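Local atomic coordinates of MmoQ Response regulator (Methylococcus capsulatus, PDB entry 3LJX), a protein that is the HDOD-domain part of a longer protein that probably joins two GTP molecules into cyclic di-GMP. Residues K8-D13 with L189-F194; D13-A18 with R146-T151; P47-R52 with Q85-L90; G99-F104 with E156-L161. One frame throughout, in Å; residues are numbered along the deposited sequence.

Contact 1 of 4, residues K8-D13 with L189-F194; sequences KPMLCD and LTDWGF
M10 and C12 bring a selenium and a sulfur to the indole of W192. M10 is present as selenomethionine. Its SE lies 5.2 Å from the centroid of the five-membered ring of W192, a Met-aromatic contact at an oblique angle. The CE of M10 sits at the ring edge, near NE1, which is buried with no polar partner in the model. This side chain is poorly ordered, so its very short approaches to W192 and D191 are doubtful. C12 makes the Cys sulfur-aromatic contact. Its SG is anti to the backbone N (chi1 -170°) and lies 4.3 Å from the centroid of the same five-membered ring, 42° off the normal. C12 SG also packs 3.7 Å from W192 CZ2.

The polar groups meet without a salt bridge or hydrogen bond between the two segments. The backbone O of L11 lies in the indole plane, 3.8 Å from W192 CZ2. The extended chain of K8 crosses D191 at about a right angle. K8 NZ stays 4.1 Å from D191 OD1, too far for a salt bridge. R55 of helix 47-58 forms a long, weak ion pair with D191.

W192 follows helix 181-191, which ends in a Schellman motif at G193. The contact thus lays the N-terminal loop against a helix end of the HDOD domain. Sulfur, selenium and ring contacts join the two segments here, not directional bonds.

Contact 2 of 4, residues D13-A18 with R146-T151; sequences DSLPTA and RLALAT
L147 O, on the helix side of the contact, is gripped twice by T151. T151 N bonds to it at 2.9 Å, the ordinary helical bond. T151 OG1 donates to it at 2.7 Å from the opposite face of the carbonyl plane, 39° out of that plane. This is a threonine side chain folded back on its own helix, one turn earlier. It fixes the rotation of T151, with OG1 beside the backbone N (chi1 -56°).

The helix is 144-152 of the all-helical HDOD domain. The loop that lies on it, 13-18, leads into helix 19-29, with A18 as its N-cap. L15, P16 and S14 do the touching from the loop side.

L15 is buried. Its CD2 rests on the helix backbone, 3.6 Å from A148 CA. Its CB meets L147 CD1. P16 and L147 reach toward each other tip to tip, the proline CG and CD facing both methyls of L147. Y106 and Y109 of helix 106-125 also touch L147. A148 touches L184 and L188 of helix 181-191, so helix 144-152 also meets helices 106-125 and 181-191.

S14 is partly exposed. Its O is 3.6 Å from the CG2 methyl of T151, while its OG is hydrogen-bonded to D2 and only packs against T151 CG2. P16 also meets T151 tip to tip: the proline CD lies 3.3 Å from T151 OG1, the oxygen already bonded to L147 O.

Contact 3 of 4, residues P47-R52 with Q85-L90; sequences PALTGR and QFALSL
L49 fills the tight part of this contact, between helix 47-58 and residues 85-90, on and after helix 80-88 in the all-helical HDOD domain. Its CG is anti to the backbone N (chi1 -173°), and its two methyls divide the work. CD1 rests against the backbone, 3.5 Å from F86 O, and also meets F86 CB. CD2 sits 3.9 Å from A87 CA and 4.0 Å from L90 CD1, where the two leucines cross obliquely. I25 of helix 19-29 and I43 of helix 36-43 extend this apolar patch.

The side carrying R52, F86 and S89 is partly exposed and less fixed, since R52 was modelled in two conformers. In the one described here the F86 edge points at a face of the guanidinium, with the two planes 85° apart. R52 NE lies 3.8 Å from F86 CD1, near the plane of the ring. In this conformer R52 NE also forms a salt bridge with D13. R52 NH1 comes to 3.4 Å from S89 OG, but at a poor angle for a hydrogen bond. S89 OG instead donates to F86 O, tilted 21° from the carbonyl plane.

Contact 4 of 4, residues G99-F104 with E156-L161; sequences GRCEAF and EYSECL
L161 and F104 form the apolar centre. L161 CD1 lies at the edge of the F104 ring, in its plane, 3.9 Å from F104 CD1. The same methyl is 3.8 Å from F104 CA, so it touches backbone as well as ring. L161 CB meets A103 CB at 4.0 Å.

Next outward are C101 and Y157. C101 SG is anti to the backbone N (chi1 -178°) and reaches the edge of the tyrosine ring, 4.1 Å from Y157 CD2. This is a Cys sulfur-aromatic contact, with the sulfur 75° off the ring normal. Both residues also lean on A150 of helix 144-152. The hydroxyl of Y157 is hydrogen-bonded to E173 of helix 166-177.

The polar edge centres on S158. A103 N donates to S158 OG at 3.0 Å, and the bond is nearly straight at 171°. The serine hydroxyl also bonds to P154 O, so it joins the loop to the first turn of its own helix. E102 CB packs near S158 OG, and its carboxylate has a long, weak ion pair with R162.

F104 N bonds to C101 O at 3.0 Å and closes a type I beta turn. The turn is seated on helix 154-163 of the HDOD domain and leads into helix 106-125.

In the fold
Contacts 1 and 2 share D13, and their centres are 12 Å apart. The N-terminal loop passes from the end of helix 181-191 onto helix 144-152. Centre to centre, contact 3 lies 12 Å from contact 2 and 14 Å from contact 1. The D13 to R52 salt bridge ties it to both, and W192 packs on G51. Contact 4 touches contact 2 through A150 and L149; helices 144-152 and 154-163 follow each other in the chain. Its centre is about 21 Å from contact 1 and 23 Å from contact 3. Along the chain, contact 1 encloses the others. Contact 3 is nested within contact 2 and closes before contact 4 opens; contacts 2 and 4 cross. The N-terminal loop thus joins early and late helices of one HDOD domain.

Contact 1 of 4, residues K8-D13 with L189-F194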
loop_
_atom_site.group_PDB
_atom_site.type_symbol
_atom_site.label_atom_id
_atom_site.label_comp_id
_atom_site.label_asym_id
_atom_site.label_seq_id
_atom_site.Cartn_x
_atom_site.Cartn_y
_atom_site.Cartn_z
ATOM N N LYS A 8 -18.720 8.525 -2.772
ATOM C CA LYS A 8 -17.616 7.705 -3.244
ATOM C C LYS A 8 -16.270 8.436 -3.113
ATOM O O LYS A 8 -15.710 8.920 -4.101
ATOM C CB LYS A 8 -17.857 7.244 -4.679
ATOM C CG LYS A 8 -16.846 6.219 -5.126
ATOM C CD LYS A 8 -16.988 5.843 -6.590
ATOM C CE LYS A 8 -15.930 4.804 -6.967
ATOM N NZ LYS A 8 -16.092 4.297 -8.355
ATOM N N PRO A 9 -15.762 8.526 -1.876
ATOM C CA PRO A 9 -14.497 9.209 -1.568
ATOM C C PRO A 9 -13.361 8.638 -2.404
ATOM O O PRO A 9 -13.235 7.425 -2.518
ATOM C CB PRO A 9 -14.262 8.878 -0.096
ATOM C CG PRO A 9 -15.623 8.502 0.443
ATOM C CD PRO A 9 -16.375 7.894 -0.693
HETATM N N MSE A 10 -12.529 9.503 -2.965
HETATM C CA MSE A 10 -11.503 9.049 -3.876
HETATM C C MSE A 10 -10.392 10.092 -4.020
HETATM O O MSE A 10 -10.605 11.150 -4.611
HETATM C CB MSE A 10 -12.162 8.763 -5.222
HETATM C CG MSE A 10 -11.217 8.426 -6.317
HETATM SE SE MSE A 10 -10.335 6.732 -6.060
HETATM C CE MSE A 10 -8.692 7.253 -6.934
ATOM N N LEU A 11 -9.214 9.804 -3.463
ATOM C CA LEU A 11 -8.033 10.650 -3.678
ATOM C C LEU A 11 -6.970 9.834 -4.382
ATOM O O LEU A 11 -6.774 8.655 -4.084
ATOM C CB LEU A 11 -7.447 11.183 -2.359
ATOM C CG LEU A 11 -8.200 12.296 -1.631
ATOM C CD1 LEU A 11 -9.467 11.728 -0.980
ATOM C CD2 LEU A 11 -7.312 12.984 -0.597
ATOM N N CYS A 12 -6.269 10.450 -5.321
ATOM C CA CYS A 12 -5.138 9.758 -5.912
ATOM C C CYS A 12 -4.050 10.745 -6.326
ATOM O O CYS A 12 -2.944 10.704 -5.792
ATOM C CB CYS A 12 -5.578 8.853 -7.071
ATOM S SG CYS A 12 -4.267 7.755 -7.668
ATOM N N ASP A 13 -4.377 11.653 -7.241
ATOM C CA ASP A 13 -3.391 12.609 -7.723
ATOM C C ASP A 13 -2.802 13.438 -6.589
ATOM O O ASP A 13 -1.646 13.825 -6.642
ATOM C CB ASP A 13 -3.989 13.517 -8.800
ATOM C CG ASP A 13 -4.386 12.751 -10.062
ATOM O OD1 ASP A 13 -3.908 11.610 -10.266
ATOM O OD2 ASP A 13 -5.182 13.296 -10.859
ATOM N N LEU A 189 -8.106 0.665 -3.668
ATOM C CA LEU A 189 -7.478 -0.453 -4.368
ATOM C C LEU A 189 -8.416 -0.979 -5.447
ATOM O O LEU A 189 -7.989 -1.367 -6.540
ATOM C CB LEU A 189 -7.098 -1.581 -3.395
ATOM C CG LEU A 189 -5.999 -1.290 -2.369
ATOM C CD1 LEU A 189 -5.767 -2.500 -1.458
ATOM C CD2 LEU A 189 -4.695 -0.879 -3.048
ATOM N N THR A 190 -9.704 -0.985 -5.139
ATOM C CA THR A 190 -10.683 -1.399 -6.123
ATOM C C THR A 190 -10.719 -0.407 -7.297
ATOM O O THR A 190 -10.707 -0.822 -8.459
ATOM C CB THR A 190 -12.055 -1.529 -5.491
ATOM O OG1 THR A 190 -12.030 -2.620 -4.569
ATOM C CG2 THR A 190 -13.120 -1.779 -6.556
ATOM N N ASP A 191 -10.732 0.893 -7.004
ATOM C CA ASP A 191 -10.687 1.889 -8.080
ATOM C C ASP A 191 -9.426 1.740 -8.924
ATOM O O ASP A 191 -9.466 1.985 -10.121
ATOM C CB ASP A 191 -10.779 3.334 -7.566
ATOM C CG ASP A 191 -11.080 4.344 -8.704
ATOM O OD1 ASP A 191 -12.153 4.205 -9.354
ATOM O OD2 ASP A 191 -10.262 5.273 -8.956
ATOM N N TRP A 192 -8.311 1.337 -8.307
ATOM C CA TRP A 192 -7.034 1.300 -9.023
ATOM C C TRP A 192 -6.806 0.009 -9.811
ATOM O O TRP A 192 -5.753 -0.170 -10.432
ATOM C CB TRP A 192 -5.864 1.562 -8.070
ATOM C CG TRP A 192 -5.976 2.878 -7.397
ATOM C CD1 TRP A 192 -6.858 3.887 -7.703
ATOM C CD2 TRP A 192 -5.204 3.341 -6.290
ATOM N NE1 TRP A 192 -6.668 4.954 -6.853
ATOM C CE2 TRP A 192 -5.656 4.644 -5.978
ATOM C CE3 TRP A 192 -4.169 2.784 -5.531
ATOM C CZ2 TRP A 192 -5.111 5.395 -4.940
ATOM C CZ3 TRP A 192 -3.625 3.530 -4.502
ATOM C CH2 TRP A 192 -4.095 4.822 -4.216
ATOM N N GLY A 193 -7.788 -0.890 -9.781
ATOM C CA GLY A 193 -7.740 -2.061 -10.633
ATOM C C GLY A 193 -7.653 -3.430 -9.981
ATOM O O GLY A 193 -7.794 -4.437 -10.677
ATOM N N PHE A 194 -7.431 -3.493 -8.669
ATOM C CA PHE A 194 -7.289 -4.792 -8.005
ATOM C C PHE A 194 -8.614 -5.560 -7.995
ATOM O O PHE A 194 -9.657 -5.012 -7.663
ATOM C CB PHE A 194 -6.763 -4.622 -6.572
ATOM C CG PHE A 194 -5.285 -4.320 -6.496
ATOM C CD1 PHE A 194 -4.355 -5.350 -6.429
ATOM C CD2 PHE A 194 -4.825 -3.008 -6.488
ATOM C CE1 PHE A 194 -2.997 -5.078 -6.353
ATOM C CE2 PHE A 194 -3.469 -2.729 -6.420
ATOM C CZ PHE A 194 -2.552 -3.772 -6.355
#

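Contact 2 of 4, residues D13-A18 with R146-T151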
loop_
_atom_site.group_PDB
_atom_site.type_symbol
_atom_site.label_atom_id
_atom_site.label_comp_id
_atom_site.label_asym_id
_atom_site.label_seq_id
_atom_site.Cartn_x
_atom_site.Cartn_y
_atom_site.Cartn_z
ATOM N N ASP A 13 -4.377 11.653 -7.241
ATOM C CA ASP A 13 -3.391 12.609 -7.723
ATOM C C ASP A 13 -2.802 13.438 -6.589
ATOM O O ASP A 13 -1.646 13.825 -6.642
ATOM C CB ASP A 13 -3.989 13.517 -8.800
ATOM C CG ASP A 13 -4.386 12.751 -10.062
ATOM O OD1 ASP A 13 -3.908 11.610 -10.266
ATOM O OD2 ASP A 13 -5.182 13.296 -10.859
ATOM N N SER A 14 -3.592 13.683 -5.549
ATOM C CA SER A 14 -3.197 14.606 -4.490
ATOM C C SER A 14 -2.418 13.946 -3.351
ATOM O O SER A 14 -1.973 14.629 -2.426
ATOM C CB SER A 14 -4.430 15.294 -3.898
ATOM O OG SER A 14 -5.158 14.392 -3.058
ATOM N N LEU A 15 -2.272 12.627 -3.379
ATOM C CA LEU A 15 -1.548 11.978 -2.280
ATOM C C LEU A 15 -0.057 12.361 -2.331
ATOM O O LEU A 15 0.567 12.326 -3.396
ATOM C CB LEU A 15 -1.733 10.458 -2.312
ATOM C CG LEU A 15 -3.179 9.915 -2.273
ATOM C CD1 LEU A 15 -3.190 8.415 -2.545
ATOM C CD2 LEU A 15 -3.880 10.216 -0.944
ATOM N N PRO A 16 0.519 12.737 -1.179
ATOM C CA PRO A 16 1.910 13.196 -1.192
ATOM C C PRO A 16 2.914 12.059 -1.336
ATOM O O PRO A 16 2.588 10.872 -1.155
ATOM C CB PRO A 16 2.062 13.853 0.180
ATOM C CG PRO A 16 1.110 13.065 1.048
ATOM C CD PRO A 16 -0.065 12.774 0.176
ATOM N N THR A 17 4.137 12.448 -1.677
ATOM C CA THR A 17 5.289 11.562 -1.701
ATOM C C THR A 17 6.341 12.180 -0.777
ATOM O O THR A 17 6.384 13.402 -0.634
ATOM C CB THR A 17 5.851 11.482 -3.117
ATOM O OG1 THR A 17 4.881 10.877 -3.980
ATOM C CG2 THR A 17 7.157 10.673 -3.150
ATOM N N ALA A 18 7.178 11.360 -0.142
ATOM C CA ALA A 18 8.264 11.888 0.698
ATOM C C ALA A 18 9.233 12.762 -0.115
ATOM O O ALA A 18 9.567 12.443 -1.259
ATOM C CB ALA A 18 9.025 10.750 1.403
ATOM N N ARG A 146 -5.123 5.397 5.040
ATOM C CA ARG A 146 -4.671 6.284 6.119
ATOM C C ARG A 146 -4.103 7.571 5.541
ATOM O O ARG A 146 -4.477 8.670 5.962
ATOM C CB ARG A 146 -3.601 5.624 6.983
ATOM C CG ARG A 146 -4.049 4.402 7.767
ATOM C CD ARG A 146 -2.933 3.997 8.715
ATOM N NE ARG A 146 -3.230 2.758 9.421
ATOM C CZ ARG A 146 -3.802 2.682 10.623
ATOM N NH1 ARG A 146 -4.156 3.785 11.289
ATOM N NH2 ARG A 146 -4.016 1.491 11.166
ATOM N N LEU A 147 -3.192 7.423 4.579
ATOM C CA LEU A 147 -2.631 8.559 3.848
ATOM C C LEU A 147 -3.753 9.436 3.270
ATOM O O LEU A 147 -3.704 10.661 3.352
ATOM C CB LEU A 147 -1.764 8.053 2.696
ATOM C CG LEU A 147 -0.400 8.672 2.384
ATOM C CD1 LEU A 147 -0.294 8.920 0.908
ATOM C CD2 LEU A 147 -0.092 9.943 3.183
ATOM N N ALA A 148 -4.758 8.797 2.674
ATOM C CA ALA A 148 -5.849 9.523 2.033
ATOM C C ALA A 148 -6.670 10.373 3.005
ATOM O O ALA A 148 -7.017 11.500 2.694
ATOM C CB ALA A 148 -6.752 8.564 1.270
ATOM N N LEU A 149 -6.984 9.843 4.182
ATOM C CA LEU A 149 -7.751 10.630 5.134
ATOM C C LEU A 149 -6.920 11.804 5.639
ATOM O O LEU A 149 -7.433 12.915 5.785
ATOM C CB LEU A 149 -8.171 9.775 6.322
ATOM C CG LEU A 149 -9.330 8.829 6.087
ATOM C CD1 LEU A 149 -9.609 8.025 7.376
ATOM C CD2 LEU A 149 -10.537 9.631 5.644
ATOM N N ALA A 150 -5.641 11.540 5.932
ATOM C CA ALA A 150 -4.736 12.566 6.440
ATOM C C ALA A 150 -4.596 13.682 5.404
ATOM O O ALA A 150 -4.515 14.852 5.744
ATOM C CB ALA A 150 -3.365 11.961 6.761
ATOM N N THR A 151 -4.580 13.303 4.131
ATOM C CA THR A 151 -4.465 14.265 3.055
ATOM C C THR A 151 -5.760 15.047 2.831
ATOM O O THR A 151 -5.731 16.267 2.670
ATOM C CB THR A 151 -4.076 13.569 1.755
ATOM O OG1 THR A 151 -2.871 12.832 1.964
ATOM C CG2 THR A 151 -3.849 14.600 0.658
#

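Contact 3 of 4, residues P47-R52 with Q85-L90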
loop_
_atom_site.group_PDB
_atom_site.type_symbol
_atom_site.label_atom_id
_atom_site.label_comp_id
_atom_site.label_asym_id
_atom_site.label_seq_id
_atom_site.Cartn_x
_atom_site.Cartn_y
_atom_site.Cartn_z
ATOM N N PRO A 47 4.007 4.841 -2.227
ATOM C CA PRO A 47 2.591 4.473 -2.349
ATOM C C PRO A 47 1.806 5.439 -3.251
ATOM O O PRO A 47 1.060 4.959 -4.110
ATOM C CB PRO A 47 2.081 4.538 -0.906
ATOM C CG PRO A 47 3.309 4.314 -0.050
ATOM C CD PRO A 47 4.455 4.925 -0.822
ATOM N N ALA A 48 1.971 6.755 -3.086
ATOM C CA ALA A 48 1.213 7.710 -3.911
ATOM C C ALA A 48 1.450 7.501 -5.414
ATOM O O ALA A 48 0.504 7.249 -6.173
ATOM C CB ALA A 48 1.523 9.169 -3.519
ATOM N N LEU A 49 2.706 7.600 -5.846
ATOM C CA LEU A 49 3.006 7.534 -7.279
ATOM C C LEU A 49 2.681 6.159 -7.850
ATOM O O LEU A 49 2.238 6.039 -8.995
ATOM C CB LEU A 49 4.466 7.909 -7.566
ATOM C CG LEU A 49 4.835 8.021 -9.052
ATOM C CD1 LEU A 49 3.881 8.955 -9.837
ATOM C CD2 LEU A 49 6.260 8.479 -9.184
ATOM N N THR A 50 2.883 5.122 -7.037
ATOM C CA THR A 50 2.548 3.758 -7.446
ATOM C C THR A 50 1.055 3.569 -7.725
ATOM O O THR A 50 0.666 2.976 -8.738
ATOM C CB THR A 50 3.000 2.754 -6.402
ATOM O OG1 THR A 50 4.435 2.752 -6.359
ATOM C CG2 THR A 50 2.497 1.389 -6.771
ATOM N N GLY A 51 0.224 4.080 -6.822
ATOM C CA GLY A 51 -1.214 4.104 -7.041
ATOM C C GLY A 51 -1.633 4.813 -8.327
ATOM O O GLY A 51 -2.404 4.250 -9.113
ATOM N N ARG A 52 -1.142 6.039 -8.545
ATOM C CA ARG A 52 -1.487 6.826 -9.736
ATOM C C ARG A 52 -1.171 6.047 -10.996
ATOM O O ARG A 52 -1.963 6.003 -11.928
ATOM C CB ARG A 52 -0.693 8.140 -9.792
ATOM C CG ARG A 52 -1.262 9.303 -8.999
ATOM C CD ARG A 52 -0.514 10.618 -9.333
ATOM N NE ARG A 52 -0.959 11.213 -10.598
ATOM C CZ ARG A 52 -0.556 12.397 -11.056
ATOM N NH1 ARG A 52 0.312 13.124 -10.360
ATOM N NH2 ARG A 52 -1.020 12.857 -12.210
ATOM N N GLN A 85 6.391 10.238 -17.528
ATOM C CA GLN A 85 5.586 11.447 -17.334
ATOM C C GLN A 85 5.033 11.554 -15.903
ATOM O O GLN A 85 5.025 12.636 -15.314
ATOM C CB GLN A 85 4.435 11.499 -18.348
ATOM C CG GLN A 85 4.892 11.737 -19.785
ATOM C CD GLN A 85 5.412 13.141 -19.988
ATOM O OE1 GLN A 85 4.765 14.110 -19.585
ATOM N NE2 GLN A 85 6.582 13.264 -20.617
ATOM N N PHE A 86 4.552 10.441 -15.350
ATOM C CA PHE A 86 4.003 10.465 -13.999
ATOM C C PHE A 86 5.110 10.741 -12.994
ATOM O O PHE A 86 4.921 11.501 -12.028
ATOM C CB PHE A 86 3.294 9.150 -13.674
ATOM C CG PHE A 86 1.910 9.076 -14.237
ATOM C CD1 PHE A 86 0.835 9.581 -13.525
ATOM C CD2 PHE A 86 1.684 8.536 -15.495
ATOM C CE1 PHE A 86 -0.453 9.532 -14.049
ATOM C CE2 PHE A 86 0.401 8.489 -16.032
ATOM C CZ PHE A 86 -0.670 8.990 -15.309
ATOM N N ALA A 87 6.268 10.124 -13.227
ATOM C CA ALA A 87 7.447 10.367 -12.391
ATOM C C ALA A 87 7.919 11.830 -12.438
ATOM O O ALA A 87 8.235 12.418 -11.400
ATOM C CB ALA A 87 8.575 9.415 -12.758
ATOM N N LEU A 88 7.941 12.425 -13.630
ATOM C CA LEU A 88 8.353 13.823 -13.767
ATOM C C LEU A 88 7.299 14.747 -13.189
ATOM O O LEU A 88 7.570 15.919 -12.938
ATOM C CB LEU A 88 8.574 14.194 -15.235
ATOM C CG LEU A 88 9.685 13.467 -15.992
ATOM C CD1 LEU A 88 9.525 13.684 -17.492
ATOM C CD2 LEU A 88 11.060 13.913 -15.512
ATOM N N SER A 89 6.087 14.242 -12.985
ATOM C CA SER A 89 5.020 15.122 -12.509
ATOM C C SER A 89 5.245 15.539 -11.057
ATOM O O SER A 89 4.688 16.530 -10.606
ATOM C CB SER A 89 3.634 14.493 -12.683
ATOM O OG SER A 89 3.412 13.503 -11.698
ATOM N N LEU A 90 6.067 14.790 -10.325
ATOM C CA LEU A 90 6.361 15.158 -8.941
ATOM C C LEU A 90 6.986 16.559 -8.860
ATOM O O LEU A 90 6.825 17.254 -7.855
ATOM C CB LEU A 90 7.263 14.121 -8.261
ATOM C CG LEU A 90 6.735 12.688 -8.205
ATOM C CD1 LEU A 90 7.796 11.787 -7.633
ATOM C CD2 LEU A 90 5.435 12.589 -7.407
#

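Contact 4 of 4, residues G99-F104 with E156-L161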
loop_
_atom_site.group_PDB
_atom_site.type_symbol
_atom_site.label_atom_id
_atom_site.label_comp_id
_atom_site.label_asym_id
_atom_site.label_seq_id
_atom_site.Cartn_x
_atom_site.Cartn_y
_atom_site.Cartn_z
ATOM N N GLY A 99 3.580 16.359 5.174
ATOM C CA GLY A 99 2.255 16.723 4.712
ATOM C C GLY A 99 1.464 17.544 5.719
ATOM O O GLY A 99 1.914 17.823 6.832
ATOM N N ARG A 100 0.258 17.920 5.322
ATOM C CA ARG A 100 -0.536 18.866 6.080
ATOM C C ARG A 100 -1.138 18.332 7.389
ATOM O O ARG A 100 -1.332 19.110 8.319
ATOM C CB ARG A 100 -1.610 19.483 5.177
ATOM C CG ARG A 100 -1.040 20.497 4.193
ATOM C CD ARG A 100 -2.028 20.871 3.092
ATOM N NE ARG A 100 -1.554 22.015 2.308
ATOM C CZ ARG A 100 -0.645 21.941 1.336
ATOM N NH1 ARG A 100 -0.095 20.772 1.019
ATOM N NH2 ARG A 100 -0.277 23.038 0.682
ATOM N N CYS A 101 -1.428 17.029 7.479
ATOM C CA CYS A 101 -2.046 16.478 8.698
ATOM C C CYS A 101 -1.064 16.424 9.873
ATOM O O CYS A 101 -0.249 15.498 9.990
ATOM C CB CYS A 101 -2.661 15.095 8.456
ATOM S SG CYS A 101 -3.477 14.406 9.926
ATOM N N GLU A 102 -1.164 17.420 10.747
ATOM C CA GLU A 102 -0.202 17.624 11.826
ATOM C C GLU A 102 0.085 16.354 12.647
ATOM O O GLU A 102 1.252 15.982 12.853
ATOM C CB GLU A 102 -0.684 18.770 12.730
ATOM C CG GLU A 102 0.301 19.190 13.809
ATOM C CD GLU A 102 -0.104 20.488 14.498
ATOM O OE1 GLU A 102 -0.931 21.244 13.932
ATOM O OE2 GLU A 102 0.413 20.755 15.606
ATOM N N ALA A 103 -0.975 15.686 13.101
ATOM C CA ALA A 103 -0.822 14.527 13.980
ATOM C C ALA A 103 -0.440 13.205 13.277
ATOM O O ALA A 103 -0.123 12.225 13.939
ATOM C CB ALA A 103 -2.078 14.342 14.843
ATOM N N PHE A 104 -0.458 13.180 11.947
ATOM C CA PHE A 104 -0.120 11.960 11.208
ATOM C C PHE A 104 1.390 11.802 11.023
ATOM O O PHE A 104 2.074 12.694 10.511
ATOM C CB PHE A 104 -0.815 11.935 9.845
ATOM C CG PHE A 104 -0.729 10.603 9.126
ATOM C CD1 PHE A 104 -1.428 9.489 9.603
ATOM C CD2 PHE A 104 0.009 10.475 7.952
ATOM C CE1 PHE A 104 -1.370 8.262 8.937
ATOM C CE2 PHE A 104 0.068 9.259 7.275
ATOM C CZ PHE A 104 -0.627 8.150 7.770
ATOM N N GLU A 156 -9.342 17.794 10.608
ATOM C CA GLU A 156 -10.296 16.884 11.230
ATOM C C GLU A 156 -9.600 15.595 11.635
ATOM O O GLU A 156 -9.830 15.073 12.726
ATOM C CB GLU A 156 -11.466 16.584 10.301
ATOM C CG GLU A 156 -12.496 17.692 10.263
ATOM C CD GLU A 156 -13.621 17.493 11.263
ATOM O OE1 GLU A 156 -13.765 16.383 11.817
ATOM O OE2 GLU A 156 -14.375 18.454 11.484
ATOM N N TYR A 157 -8.728 15.091 10.768
ATOM C CA TYR A 157 -8.099 13.810 11.045
ATOM C C TYR A 157 -7.101 13.932 12.195
ATOM O O TYR A 157 -6.952 12.995 12.966
ATOM C CB TYR A 157 -7.455 13.205 9.794
ATOM C CG TYR A 157 -7.223 11.710 9.891
ATOM C CD1 TYR A 157 -8.245 10.849 10.287
ATOM C CD2 TYR A 157 -5.988 11.155 9.576
ATOM C CE1 TYR A 157 -8.041 9.476 10.367
ATOM C CE2 TYR A 157 -5.771 9.783 9.649
ATOM C CZ TYR A 157 -6.803 8.947 10.049
ATOM O OH TYR A 157 -6.591 7.578 10.127
ATOM N N SER A 158 -6.448 15.085 12.336
ATOM C CA SER A 158 -5.604 15.319 13.526
ATOM C C SER A 158 -6.396 15.200 14.825
ATOM O O SER A 158 -5.919 14.607 15.788
ATOM C CB SER A 158 -4.896 16.669 13.477
ATOM O OG SER A 158 -3.772 16.625 12.617
ATOM N N GLU A 159 -7.607 15.748 14.855
ATOM C CA GLU A 159 -8.485 15.525 16.000
ATOM C C GLU A 159 -8.673 14.023 16.262
ATOM O O GLU A 159 -8.450 13.546 17.377
ATOM C CB GLU A 159 -9.851 16.176 15.799
ATOM C CG GLU A 159 -9.848 17.689 15.745
ATOM C CD GLU A 159 -11.252 18.260 15.518
ATOM O OE1 GLU A 159 -12.240 17.536 15.794
ATOM O OE2 GLU A 159 -11.368 19.426 15.066
ATOM N N CYS A 160 -9.094 13.276 15.245
ATOM C CA CYS A 160 -9.315 11.845 15.433
ATOM C C CYS A 160 -8.057 11.154 15.959
ATOM O O CYS A 160 -8.110 10.374 16.903
ATOM C CB CYS A 160 -9.758 11.194 14.129
ATOM S SG CYS A 160 -11.295 11.863 13.466
ATOM N N LEU A 161 -6.918 11.462 15.353
ATOM C CA LEU A 161 -5.675 10.792 15.706
ATOM C C LEU A 161 -5.249 11.082 17.141
ATOM O O LEU A 161 -4.668 10.230 17.805
ATOM C CB LEU A 161 -4.565 11.180 14.725
ATOM C CG LEU A 161 -4.720 10.585 13.319
ATOM C CD1 LEU A 161 -3.566 11.016 12.439
ATOM C CD2 LEU A 161 -4.810 9.068 13.371
#